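PDB 5IKJ: cryptic loci regulator 2 from Schizosaccharomyces pombe 972h-, which promotes transcriptional silencing at heterochromatic loci as part of the SHREC repressor complex, acting upstream of histone deacetylases and supporting nucleosome positioning. Local coordinates for residues Y172-G177 / C204-C209; D393-S398 / S410-S415; V248-N253 / A307-W312; I330-N335 / E510-T515. All blocks are in the same frame, centred on the assembly; numbering follows the deposited sequence.

Contact 1. Residues Y172-G177 / C204-C209. With ZN (zinc ion), chain C.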
loop_
_atom_site.group_PDB
_atom_site.type_symbol
_atom_site.label_atom_id
_atom_site.label_comp_id
_atom_site.label_asym_id
_atom_site.label_seq_id
_atom_site.Cartn_x
_atom_site.Cartn_y
_atom_site.Cartn_z
ATOM N N TYR A 172 -5.021 -9.621 -32.429
ATOM C CA TYR A 172 -5.852 -10.810 -32.317
ATOM C C TYR A 172 -5.112 -11.902 -31.548
ATOM O O TYR A 172 -3.893 -11.854 -31.369
ATOM C CB TYR A 172 -6.251 -11.331 -33.699
ATOM C CG TYR A 172 -7.350 -10.541 -34.379
ATOM C CD1 TYR A 172 -7.063 -9.390 -35.102
ATOM C CD2 TYR A 172 -8.674 -10.959 -34.314
ATOM C CE1 TYR A 172 -8.066 -8.671 -35.732
ATOM C CE2 TYR A 172 -9.683 -10.247 -34.940
ATOM C CZ TYR A 172 -9.372 -9.105 -35.647
ATOM O OH TYR A 172 -10.370 -8.393 -36.273
ATOM N N GLY A 173 -5.874 -12.897 -31.095
ATOM C CA GLY A 173 -5.314 -14.004 -30.344
ATOM C C GLY A 173 -6.138 -14.376 -29.129
ATOM O O GLY A 173 -6.087 -15.516 -28.661
ATOM N N HIS A 174 -6.909 -13.424 -28.616
ATOM C CA HIS A 174 -7.684 -13.670 -27.411
ATOM C C HIS A 174 -8.705 -14.777 -27.666
ATOM O O HIS A 174 -9.322 -14.816 -28.737
ATOM C CB HIS A 174 -8.391 -12.389 -26.964
ATOM C CG HIS A 174 -8.988 -12.473 -25.595
ATOM N ND1 HIS A 174 -10.274 -12.912 -25.368
ATOM C CD2 HIS A 174 -8.475 -12.172 -24.379
ATOM C CE1 HIS A 174 -10.528 -12.877 -24.072
ATOM N NE2 HIS A 174 -9.452 -12.432 -23.450
ATOM N N PRO A 175 -8.910 -15.693 -26.712
ATOM C CA PRO A 175 -9.818 -16.826 -26.967
ATOM C C PRO A 175 -11.212 -16.427 -27.423
ATOM O O PRO A 175 -11.870 -17.208 -28.124
ATOM C CB PRO A 175 -9.858 -17.546 -25.611
ATOM C CG PRO A 175 -8.573 -17.199 -24.959
ATOM C CD PRO A 175 -8.250 -15.803 -25.399
ATOM N N SER A 176 -11.693 -15.241 -27.046
ATOM C CA SER A 176 -13.028 -14.818 -27.452
ATOM C C SER A 176 -13.144 -14.601 -28.954
ATOM O O SER A 176 -14.265 -14.468 -29.460
ATOM C CB SER A 176 -13.417 -13.531 -26.721
ATOM O OG SER A 176 -12.641 -12.431 -27.168
ATOM N N GLY A 177 -12.025 -14.565 -29.676
ATOM C CA GLY A 177 -12.040 -14.273 -31.091
ATOM C C GLY A 177 -12.052 -12.801 -31.431
ATOM O O GLY A 177 -12.080 -12.458 -32.621
ATOM N N CYS A 204 -8.935 -11.161 -14.488
ATOM C CA CYS A 204 -8.422 -10.200 -15.455
ATOM C C CYS A 204 -9.361 -9.007 -15.565
ATOM O O CYS A 204 -10.585 -9.161 -15.564
ATOM C CB CYS A 204 -8.251 -10.856 -16.827
ATOM S SG CYS A 204 -7.440 -9.803 -18.059
ATOM N N CYS A 205 -8.777 -7.815 -15.666
ATOM C CA CYS A 205 -9.541 -6.580 -15.787
ATOM C C CYS A 205 -9.747 -6.142 -17.231
ATOM O O CYS A 205 -10.408 -5.125 -17.462
ATOM C CB CYS A 205 -8.845 -5.448 -15.023
ATOM S SG CYS A 205 -8.457 -5.818 -13.300
ATOM N N CYS A 206 -9.208 -6.874 -18.203
ATOM C CA CYS A 206 -9.241 -6.410 -19.580
ATOM C C CYS A 206 -10.664 -6.457 -20.129
ATOM O O CYS A 206 -11.547 -7.132 -19.595
ATOM C CB CYS A 206 -8.308 -7.248 -20.456
ATOM S SG CYS A 206 -9.103 -8.640 -21.291
ATOM N N VAL A 207 -10.873 -5.734 -21.231
ATOM C CA VAL A 207 -12.222 -5.543 -21.755
ATOM C C VAL A 207 -12.794 -6.851 -22.281
ATOM O O VAL A 207 -14.009 -7.075 -22.215
ATOM C CB VAL A 207 -12.228 -4.463 -22.856
ATOM C CG1 VAL A 207 -13.658 -4.039 -23.171
ATOM C CG2 VAL A 207 -11.394 -3.252 -22.448
ATOM N N LEU A 208 -11.946 -7.736 -22.807
ATOM C CA LEU A 208 -12.445 -8.942 -23.459
ATOM C C LEU A 208 -12.777 -10.045 -22.462
ATOM O O LEU A 208 -13.609 -10.909 -22.760
ATOM C CB LEU A 208 -11.424 -9.439 -24.485
ATOM C CG LEU A 208 -11.112 -8.474 -25.634
ATOM C CD1 LEU A 208 -10.112 -9.098 -26.596
ATOM C CD2 LEU A 208 -12.372 -8.058 -26.383
ATOM N N CYS A 209 -12.152 -10.038 -21.285
ATOM C CA CYS A 209 -12.506 -10.988 -20.237
ATOM C C CYS A 209 -13.587 -10.456 -19.310
ATOM O O CYS A 209 -14.345 -11.249 -18.739
ATOM C CB CYS A 209 -11.272 -11.348 -19.403
ATOM S SG CYS A 209 -9.864 -11.955 -20.361
HETATM ZN ZN ZN C . -8.083 -10.431 -20.099
#
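A three-cysteine, one-histidine zinc site is met by a second-shell histidine: His174, from the loop after strand 168-172, points its ring at the cysteine-rich turn 204-209. Cys204, Cys206 and Cys209 bind the zinc ion through their SG atoms, and His189 supplies the fourth ligand through ND1. His174 does not touch the metal; its NE2 donates to Cys209 SG at 3.2 Å, an N-H...S bond of 161° with the sulfur lying in the ring plane. With CG anti to the backbone N (chi1 -169°), the imidazole starts out toward the site. Leu208 CB sits over the centre of one ring face, 3.7 Å from the ring centroid, in a CH-pi contact, while Pro175 CD covers the opposite face toward the rim. ND1 accepts from Ser176 N at 3.2 Å, the donor tilted 29° out of the ring plane, and pairs with Ser176 OG, so the ring's rotation is fixed from both nitrogens. Histidine suits the place because it offers a flat face to an aliphatic chain and an N-H to a thiolate. An alanine here would probably leave Cys209 SG without its donor and open a gap beside Leu208. Cys206, at the N-cap of helix 207-210, accepts from Cys209 N at 3.4 Å through the SG that binds zinc. Such N-H...S bonds would be expected to draw off part of the negative charge on the cysteine sulfurs that bind the single zinc ion.

Contact 2. Residues D393-S398 / S410-S415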
loop_
_atom_site.group_PDB
_atom_site.type_symbol
_atom_site.label_atom_id
_atom_site.label_comp_id
_atom_site.label_asym_id
_atom_site.label_seq_id
_atom_site.Cartn_x
_atom_site.Cartn_y
_atom_site.Cartn_z
ATOM N N ASP A 393 3.597 -3.706 10.611
ATOM C CA ASP A 393 3.676 -2.529 11.460
ATOM C C ASP A 393 4.142 -2.923 12.861
ATOM O O ASP A 393 4.288 -4.103 13.188
ATOM C CB ASP A 393 2.309 -1.838 11.509
ATOM C CG ASP A 393 2.363 -0.457 12.125
ATOM O OD1 ASP A 393 3.471 0.111 12.244
ATOM O OD2 ASP A 393 1.290 0.064 12.490
ATOM N N LEU A 394 4.387 -1.910 13.692
ATOM C CA LEU A 394 4.787 -2.100 15.080
ATOM C C LEU A 394 3.709 -1.525 15.986
ATOM O O LEU A 394 3.315 -0.365 15.823
ATOM C CB LEU A 394 6.134 -1.425 15.361
ATOM C CG LEU A 394 7.241 -1.718 14.346
ATOM C CD1 LEU A 394 8.467 -0.863 14.623
ATOM C CD2 LEU A 394 7.605 -3.197 14.356
ATOM N N CYS A 395 3.235 -2.331 16.937
ATOM C CA CYS A 395 2.150 -1.921 17.816
ATOM C C CYS A 395 2.453 -2.331 19.250
ATOM O O CYS A 395 3.171 -3.302 19.502
ATOM C CB CYS A 395 0.811 -2.534 17.378
ATOM S SG CYS A 395 0.673 -4.315 17.686
ATOM N N VAL A 396 1.890 -1.574 20.187
ATOM C CA VAL A 396 1.989 -1.866 21.612
ATOM C C VAL A 396 0.842 -2.789 21.996
ATOM O O VAL A 396 -0.285 -2.637 21.512
ATOM C CB VAL A 396 1.959 -0.563 22.436
ATOM C CG1 VAL A 396 2.026 -0.860 23.929
ATOM C CG2 VAL A 396 3.099 0.359 22.024
ATOM N N ILE A 397 1.125 -3.753 22.875
ATOM C CA ILE A 397 0.121 -4.697 23.344
ATOM C C ILE A 397 0.190 -4.779 24.862
ATOM O O ILE A 397 1.215 -4.483 25.480
ATOM C CB ILE A 397 0.293 -6.105 22.727
ATOM C CG1 ILE A 397 1.614 -6.740 23.183
ATOM C CG2 ILE A 397 0.219 -6.024 21.207
ATOM C CD1 ILE A 397 1.805 -8.168 22.721
ATOM N N SER A 398 -0.926 -5.192 25.459
ATOM C CA SER A 398 -0.959 -5.440 26.894
ATOM C C SER A 398 0.026 -6.542 27.257
ATOM O O SER A 398 0.053 -7.600 26.623
ATOM C CB SER A 398 -2.368 -5.836 27.331
ATOM O OG SER A 398 -3.311 -4.833 26.996
ATOM N N SER A 410 8.157 -4.682 24.317
ATOM C CA SER A 410 7.895 -3.282 24.010
ATOM C C SER A 410 6.868 -3.126 22.895
ATOM O O SER A 410 6.027 -2.224 22.950
ATOM C CB SER A 410 9.195 -2.578 23.617
ATOM O OG SER A 410 10.168 -2.693 24.641
ATOM N N PHE A 411 6.920 -3.992 21.884
ATOM C CA PHE A 411 5.984 -3.916 20.771
ATOM C C PHE A 411 5.903 -5.272 20.086
ATOM O O PHE A 411 6.799 -6.111 20.218
ATOM C CB PHE A 411 6.397 -2.837 19.763
ATOM C CG PHE A 411 7.786 -3.017 19.214
ATOM C CD1 PHE A 411 8.040 -3.942 18.215
ATOM C CD2 PHE A 411 8.836 -2.251 19.690
ATOM C CE1 PHE A 411 9.315 -4.105 17.707
ATOM C CE2 PHE A 411 10.113 -2.409 19.185
ATOM C CZ PHE A 411 10.352 -3.337 18.192
ATOM N N MET A 412 4.812 -5.470 19.353
ATOM C CA MET A 412 4.667 -6.598 18.442
ATOM C C MET A 412 4.995 -6.137 17.030
ATOM O O MET A 412 4.514 -5.088 16.586
ATOM C CB MET A 412 3.251 -7.176 18.483
ATOM C CG MET A 412 2.936 -8.138 17.326
ATOM S SD MET A 412 1.237 -8.731 17.296
ATOM C CE MET A 412 1.246 -9.882 18.668
ATOM N N TYR A 413 5.809 -6.922 16.330
ATOM C CA TYR A 413 6.062 -6.722 14.904
ATOM C C TYR A 413 5.027 -7.550 14.150
ATOM O O TYR A 413 5.141 -8.773 14.053
ATOM C CB TYR A 413 7.493 -7.122 14.563
ATOM C CG TYR A 413 7.863 -7.049 13.098
ATOM C CD1 TYR A 413 7.171 -6.230 12.214
ATOM C CD2 TYR A 413 8.913 -7.809 12.600
ATOM C CE1 TYR A 413 7.519 -6.172 10.874
ATOM C CE2 TYR A 413 9.266 -7.760 11.268
ATOM C CZ TYR A 413 8.567 -6.940 10.408
ATOM O OH TYR A 413 8.924 -6.893 9.078
ATOM N N ILE A 414 4.010 -6.875 13.614
ATOM C CA ILE A 414 2.816 -7.557 13.129
ATOM C C ILE A 414 3.135 -8.313 11.847
ATOM O O ILE A 414 3.690 -7.753 10.893
ATOM C CB ILE A 414 1.676 -6.551 12.914
ATOM C CG1 ILE A 414 1.325 -5.854 14.232
ATOM C CG2 ILE A 414 0.441 -7.248 12.346
ATOM C CD1 ILE A 414 0.399 -4.664 14.069
ATOM N N SER A 415 2.773 -9.595 11.821
ATOM C CA SER A 415 2.912 -10.429 10.635
ATOM C C SER A 415 1.611 -10.597 9.871
ATOM O O SER A 415 1.637 -10.709 8.641
ATOM C CB SER A 415 3.432 -11.818 11.025
ATOM O OG SER A 415 4.767 -11.754 11.490
#
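Leu394 and Tyr413, a non-hydrogen-bonded pair, and Cys395 and Met412, a hydrogen-bonded pair, join strands 394-397 and 411-419 as antiparallel neighbours in a mixed sheet of the Clr2 family region, which belongs to the SH3 clan. Cys395 N reaches Met412 O at 3.1 Å, Met412 N returns to Cys395 O at 2.7 Å, and Ile414 N adds a nearly straight bond to Asp393 O at 2.8 Å.

The tight part lies on the face of Cys395 and Met412. Cys395 SG stands between the backbone N and the carbonyl carbon (chi1 72°), from where it meets Ile414 CD1 at 3.6 Å and Met412 CB at 3.9 Å. A small, weakly polar thiol suits this place, beside two larger apolar chains. On the Leu394 face, CD2 of Leu394 reaches both Tyr413 CD1 and Phe411 CE1; the leucine and Phe411 run side by side, pointing the same way, and Trp432 and Trp495 also meet the phenylalanine ring. Ser410 and Phe411 together face Trp432 of strand 425-436, forming a classic beta bulge.

The end at Val396 and Ser410 is looser. Val396 CB points away from strand 411-419, and CG2 comes no nearer to Ser410 O than 4.0 Å. Both residues are partly exposed, and Ser410 OG bonds to Gln434 N instead. At the other end the buried carboxylate of Asp393 is matched by salt bridges to Arg462 and Arg243, while its backbone O also lies at the edge of the Tyr413 ring, 3.7 Å from CD1.

Contact 3. Residues V248-N253 / A307-W312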
loop_
_atom_site.group_PDB
_atom_site.type_symbol
_atom_site.label_atom_id
_atom_site.label_comp_id
_atom_site.label_asym_id
_atom_site.label_seq_id
_atom_site.Cartn_x
_atom_site.Cartn_y
_atom_site.Cartn_z
ATOM N N VAL A 248 -5.432 13.475 15.023
ATOM C CA VAL A 248 -4.209 13.960 15.640
ATOM C C VAL A 248 -4.497 15.281 16.346
ATOM O O VAL A 248 -5.600 15.824 16.273
ATOM C CB VAL A 248 -3.071 14.133 14.611
ATOM C CG1 VAL A 248 -2.861 12.846 13.821
ATOM C CG2 VAL A 248 -3.363 15.298 13.666
ATOM N N TRP A 249 -3.482 15.791 17.039
ATOM C CA TRP A 249 -3.503 17.131 17.609
ATOM C C TRP A 249 -2.632 18.042 16.758
ATOM O O TRP A 249 -1.480 17.707 16.461
ATOM C CB TRP A 249 -2.994 17.138 19.051
ATOM C CG TRP A 249 -3.960 16.598 20.057
ATOM C CD1 TRP A 249 -3.823 15.459 20.793
ATOM C CD2 TRP A 249 -5.211 17.180 20.447
ATOM N NE1 TRP A 249 -4.910 15.293 21.617
ATOM C CE2 TRP A 249 -5.777 16.336 21.422
ATOM C CE3 TRP A 249 -5.907 18.331 20.065
ATOM C CZ2 TRP A 249 -7.007 16.605 22.021
ATOM C CZ3 TRP A 249 -7.129 18.596 20.660
ATOM C CH2 TRP A 249 -7.665 17.737 21.626
ATOM N N ILE A 250 -3.183 19.185 16.366
ATOM C CA ILE A 250 -2.442 20.209 15.639
ATOM C C ILE A 250 -2.057 21.312 16.612
ATOM O O ILE A 250 -2.844 21.692 17.487
ATOM C CB ILE A 250 -3.272 20.764 14.464
ATOM C CG1 ILE A 250 -3.387 19.727 13.344
ATOM C CG2 ILE A 250 -2.678 22.063 13.940
ATOM C CD1 ILE A 250 -2.058 19.223 12.822
ATOM N N ASP A 251 -0.840 21.828 16.459
ATOM C CA ASP A 251 -0.321 22.897 17.311
ATOM C C ASP A 251 0.114 24.050 16.411
ATOM O O ASP A 251 1.205 24.021 15.832
ATOM C CB ASP A 251 0.831 22.397 18.180
ATOM C CG ASP A 251 1.357 23.467 19.118
ATOM O OD1 ASP A 251 0.604 24.414 19.423
ATOM O OD2 ASP A 251 2.522 23.357 19.554
ATOM N N ILE A 252 -0.746 25.060 16.291
ATOM C CA ILE A 252 -0.464 26.263 15.517
ATOM C C ILE A 252 -0.620 27.461 16.440
ATOM O O ILE A 252 -1.623 27.569 17.156
ATOM C CB ILE A 252 -1.399 26.395 14.300
ATOM C CG1 ILE A 252 -1.314 25.155 13.409
ATOM C CG2 ILE A 252 -1.035 27.629 13.483
ATOM C CD1 ILE A 252 -2.462 25.036 12.423
ATOM N N ASN A 253 0.367 28.357 16.417
ATOM C CA ASN A 253 0.345 29.559 17.244
ATOM C C ASN A 253 -0.058 29.229 18.677
ATOM O O ASN A 253 -0.823 29.971 19.302
ATOM C CB ASN A 253 -0.601 30.602 16.641
ATOM C CG ASN A 253 -0.093 31.156 15.321
ATOM O OD1 ASN A 253 1.074 31.529 15.200
ATOM N ND2 ASN A 253 -0.968 31.206 14.321
ATOM N N ALA A 307 6.563 18.087 13.253
ATOM C CA ALA A 307 6.966 18.772 14.476
ATOM C C ALA A 307 5.820 19.550 15.109
ATOM O O ALA A 307 5.892 19.880 16.298
ATOM C CB ALA A 307 8.129 19.719 14.185
ATOM N N ASP A 308 4.769 19.853 14.345
ATOM C CA ASP A 308 3.611 20.580 14.847
ATOM C C ASP A 308 2.390 19.677 14.999
ATOM O O ASP A 308 1.264 20.175 15.103
ATOM C CB ASP A 308 3.285 21.755 13.925
ATOM C CG ASP A 308 4.353 22.830 13.950
ATOM O OD1 ASP A 308 4.419 23.582 14.945
ATOM O OD2 ASP A 308 5.119 22.928 12.969
ATOM N N ILE A 309 2.592 18.362 15.010
ATOM C CA ILE A 309 1.512 17.396 15.167
ATOM C C ILE A 309 1.900 16.415 16.261
ATOM O O ILE A 309 3.058 15.991 16.348
ATOM C CB ILE A 309 1.212 16.648 13.851
ATOM C CG1 ILE A 309 1.090 17.646 12.698
ATOM C CG2 ILE A 309 -0.053 15.802 14.004
ATOM C CD1 ILE A 309 0.751 17.028 11.358
ATOM N N GLU A 310 0.931 16.057 17.097
ATOM C CA GLU A 310 1.145 15.100 18.166
ATOM C C GLU A 310 0.073 14.024 18.111
ATOM O O GLU A 310 -1.066 14.301 17.719
ATOM C CB GLU A 310 1.117 15.790 19.537
ATOM C CG GLU A 310 2.111 16.934 19.655
ATOM C CD GLU A 310 2.647 17.109 21.062
ATOM O OE1 GLU A 310 1.832 17.210 22.004
ATOM O OE2 GLU A 310 3.885 17.139 21.226
ATOM N N PRO A 311 0.404 12.786 18.484
ATOM C CA PRO A 311 -0.607 11.724 18.451
ATOM C C PRO A 311 -1.767 12.037 19.382
ATOM O O PRO A 311 -1.610 12.700 20.408
ATOM C CB PRO A 311 0.164 10.479 18.908
ATOM C CG PRO A 311 1.597 10.804 18.677
ATOM C CD PRO A 311 1.715 12.273 18.920
ATOM N N TRP A 312 -2.949 11.540 19.006
ATOM C CA TRP A 312 -4.158 11.828 19.771
ATOM C C TRP A 312 -4.004 11.477 21.242
ATOM O O TRP A 312 -4.576 12.153 22.106
ATOM C CB TRP A 312 -5.345 11.066 19.180
ATOM C CG TRP A 312 -6.629 11.362 19.879
ATOM C CD1 TRP A 312 -7.324 10.531 20.710
ATOM C CD2 TRP A 312 -7.370 12.586 19.821
ATOM N NE1 TRP A 312 -8.458 11.161 21.166
ATOM C CE2 TRP A 312 -8.507 12.425 20.637
ATOM C CE3 TRP A 312 -7.183 13.801 19.157
ATOM C CZ2 TRP A 312 -9.454 13.431 20.802
ATOM C CZ3 TRP A 312 -8.123 14.800 19.324
ATOM C CH2 TRP A 312 -9.244 14.609 20.141
#
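Trp249 and Trp312 lay their six-membered rings over one another in an offset stack, planes 11° apart and centroids 4.4 Å apart, beside the pairing of strands 247-252 and 309-311 in a five-stranded antiparallel sheet. Trp312 CZ3 rests over one face of the Trp249 indole toward its rim, 3.4 Å from CZ2; Trp249 NE1 in turn lies over a face of Trp312. At the edge of Trp249, in plane, is Pro311 O. Trp249 NE1 donates weakly to Trp312 O at 3.2 Å and also bonds to His315 O. Tryptophan suits the spot because it joins a broad apolar face to an N-H at the rim. An alanine in its place would probably leave the Trp312 face without its stacking mate and both carbonyl oxygens without this donor. The backbone holds the strands in register: Trp249 N bonds to Glu310 O at 2.9 Å, Glu310 N to Trp249 O, and Asp251 N to Asp308 O. On the other sheet face the branched chains of Ile250 and Ile309 run side by side, meeting through Ile250 CD1 and Ile309 CG1. Val248 packs tightly next to them, its CG2 only 3.4 Å from Ile309 CG2.

Contact 4. Residues I330-N335 / E510-T515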
loop_
_atom_site.group_PDB
_atom_site.type_symbol
_atom_site.label_atom_id
_atom_site.label_comp_id
_atom_site.label_asym_id
_atom_site.label_seq_id
_atom_site.Cartn_x
_atom_site.Cartn_y
_atom_site.Cartn_z
ATOM N N ILE A 330 -15.066 9.852 16.722
ATOM C CA ILE A 330 -14.287 9.077 15.763
ATOM C C ILE A 330 -13.304 8.165 16.487
ATOM O O ILE A 330 -13.097 7.014 16.089
ATOM C CB ILE A 330 -13.564 10.016 14.781
ATOM C CG1 ILE A 330 -14.578 10.874 14.020
ATOM C CG2 ILE A 330 -12.717 9.215 13.798
ATOM C CD1 ILE A 330 -13.958 12.038 13.274
ATOM N N CYS A 331 -12.685 8.662 17.555
ATOM C CA CYS A 331 -11.650 7.920 18.263
ATOM C C CYS A 331 -12.211 6.838 19.176
ATOM O O CYS A 331 -11.455 6.263 19.967
ATOM C CB CYS A 331 -10.779 8.889 19.064
ATOM S SG CYS A 331 -9.865 10.040 18.011
ATOM N N GLN A 332 -13.509 6.553 19.087
ATOM C CA GLN A 332 -14.102 5.392 19.729
ATOM C C GLN A 332 -14.422 4.286 18.737
ATOM O O GLN A 332 -14.891 3.219 19.148
ATOM C CB GLN A 332 -15.380 5.788 20.479
ATOM C CG GLN A 332 -15.138 6.638 21.710
ATOM C CD GLN A 332 -16.295 6.580 22.687
ATOM O OE1 GLN A 332 -17.454 6.468 22.288
ATOM N NE2 GLN A 332 -15.984 6.643 23.976
ATOM N N THR A 333 -14.179 4.505 17.450
ATOM C CA THR A 333 -14.542 3.548 16.419
ATOM C C THR A 333 -13.336 2.714 16.001
ATOM O O THR A 333 -12.196 2.963 16.402
ATOM C CB THR A 333 -15.126 4.257 15.193
ATOM O OG1 THR A 333 -14.118 5.076 14.587
ATOM C CG2 THR A 333 -16.318 5.116 15.578
ATOM N N TRP A 334 -13.611 1.701 15.181
ATOM C CA TRP A 334 -12.571 0.923 14.522
ATOM C C TRP A 334 -13.186 0.249 13.306
ATOM O O TRP A 334 -14.380 -0.057 13.291
ATOM C CB TRP A 334 -11.949 -0.120 15.460
ATOM C CG TRP A 334 -12.918 -1.147 15.974
ATOM C CD1 TRP A 334 -13.694 -1.055 17.092
ATOM C CD2 TRP A 334 -13.202 -2.428 15.394
ATOM N NE1 TRP A 334 -14.446 -2.195 17.243
ATOM C CE2 TRP A 334 -14.163 -3.053 16.214
ATOM C CE3 TRP A 334 -12.738 -3.104 14.262
ATOM C CZ2 TRP A 334 -14.668 -4.323 15.937
ATOM C CZ3 TRP A 334 -13.243 -4.364 13.988
ATOM C CH2 TRP A 334 -14.197 -4.959 14.822
ATOM N N ASN A 335 -12.363 0.030 12.281
ATOM C CA ASN A 335 -12.843 -0.614 11.065
ATOM C C ASN A 335 -11.697 -1.327 10.365
ATOM O O ASN A 335 -10.627 -0.744 10.165
ATOM C CB ASN A 335 -13.493 0.407 10.121
ATOM C CG ASN A 335 -12.557 1.538 9.740
ATOM O OD1 ASN A 335 -12.198 2.367 10.575
ATOM N ND2 ASN A 335 -12.179 1.592 8.468
ATOM N N GLU A 510 -11.659 4.560 24.781
ATOM C CA GLU A 510 -12.501 3.367 24.799
ATOM C C GLU A 510 -12.946 3.073 23.371
ATOM O O GLU A 510 -13.926 3.644 22.883
ATOM C CB GLU A 510 -13.691 3.565 25.731
ATOM C CG GLU A 510 -13.315 3.612 27.207
ATOM C CD GLU A 510 -13.659 2.329 27.940
ATOM O OE1 GLU A 510 -14.786 1.822 27.760
ATOM O OE2 GLU A 510 -12.800 1.825 28.696
ATOM N N VAL A 511 -12.224 2.181 22.702
ATOM C CA VAL A 511 -12.547 1.774 21.339
ATOM C C VAL A 511 -13.548 0.628 21.438
ATOM O O VAL A 511 -13.184 -0.496 21.795
ATOM C CB VAL A 511 -11.289 1.363 20.564
ATOM C CG1 VAL A 511 -11.642 0.932 19.147
ATOM C CG2 VAL A 511 -10.286 2.512 20.537
ATOM N N LYS A 512 -14.815 0.911 21.123
ATOM C CA LYS A 512 -15.881 -0.053 21.355
ATOM C C LYS A 512 -16.945 -0.092 20.266
ATOM O O LYS A 512 -17.914 -0.843 20.414
ATOM C CB LYS A 512 -16.558 0.238 22.705
ATOM C CG LYS A 512 -17.260 1.588 22.778
ATOM C CD LYS A 512 -17.327 2.094 24.214
ATOM C CE LYS A 512 -18.461 3.085 24.418
ATOM N NZ LYS A 512 -18.642 3.418 25.858
ATOM N N GLU A 513 -16.803 0.672 19.186
ATOM C CA GLU A 513 -17.810 0.741 18.134
ATOM C C GLU A 513 -17.156 0.391 16.805
ATOM O O GLU A 513 -16.183 1.035 16.403
ATOM C CB GLU A 513 -18.440 2.135 18.074
ATOM C CG GLU A 513 -19.563 2.268 17.057
ATOM C CD GLU A 513 -20.090 3.686 16.951
ATOM O OE1 GLU A 513 -19.733 4.522 17.810
ATOM O OE2 GLU A 513 -20.859 3.968 16.008
ATOM N N ARG A 514 -17.683 -0.623 16.126
ATOM C CA ARG A 514 -17.200 -0.966 14.797
ATOM C C ARG A 514 -17.959 -0.164 13.750
ATOM O O ARG A 514 -19.168 0.052 13.870
ATOM C CB ARG A 514 -17.354 -2.459 14.506
ATOM C CG ARG A 514 -16.610 -2.890 13.244
ATOM C CD ARG A 514 -17.026 -4.263 12.744
ATOM N NE ARG A 514 -18.446 -4.323 12.401
ATOM C CZ ARG A 514 -19.332 -5.164 12.930
ATOM N NH1 ARG A 514 -18.973 -6.058 13.841
ATOM N NH2 ARG A 514 -20.596 -5.117 12.534
ATOM N N THR A 515 -17.238 0.275 12.724
ATOM C CA THR A 515 -17.831 0.959 11.587
ATOM C C THR A 515 -17.373 0.276 10.305
ATOM O O THR A 515 -16.396 -0.476 10.291
ATOM C CB THR A 515 -17.454 2.449 11.560
ATOM O OG1 THR A 515 -16.046 2.589 11.331
ATOM C CG2 THR A 515 -17.820 3.113 12.881
#
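A parallel pairing of strand 333-340 with the short strand 513-514 adds a late segment of the chain to the mixed sheet, Thr333 standing beside Glu513 and Trp334 beside Arg514. Where the pairing begins, Gln332 O takes two N-H groups, from Lys512 N at 3.0 Å and Glu513 N at 3.2 Å. Trp334 N then bonds to Glu513 O at 2.9 Å, and Thr515 N to Trp334 O at 2.9 Å.

Trp334 carries the side-chain contact. Its CG lies between the backbone N and the carbonyl carbon (chi1 61°), which turns CG back toward the partner strand. Arg514 lays its aliphatic part over one face, CG 3.5 Å from the six-membered ring centroid in a CH-pi contact, while the guanidinium plane is turned 89° to the indole. An arginine serves both ends: methylenes cover the ring, and NH1 bonds to the backbone of a neighbouring protein chain. Val511 CG1 adds to the packing at Trp334 CD1, 3.5 Å away. On the other face the methyls of Thr333 and Thr515 meet at 3.7 Å, CG2 to CG2, and Thr333 OG1 donates to Ile330 O, tying the strand's start to the end of helix 325-330.

Strand 377-384 flanks strand 333-340 through the backbone of Asn335, Phe488 meets the Trp334 ring edge-to-face, and Arg518 and Ala521 of helix 518-522 pack on Thr333.

How the contacts relate
Reading from the N terminus, contact 1 comes first, closing a loop of 26 residues that contains helix 183-195, which carries the ligand His189, and tying the loop after strand 168-172 to the zinc site. Contact 3 follows, its 53-residue loop holding the other three strands of the five-stranded sheet, so that its first and last strands in sequence become neighbours. Contact 4 opens next and closes only after 174 residues; contact 2, a short closure, is nested inside it, and both reach the mixed sheet. None of the loops cross. Contacts 3 and 4 touch where Trp312 packs against Cys331, bringing the two sheets together. Contact 1 stands apart, its centre about 45 Å from that of contact 2.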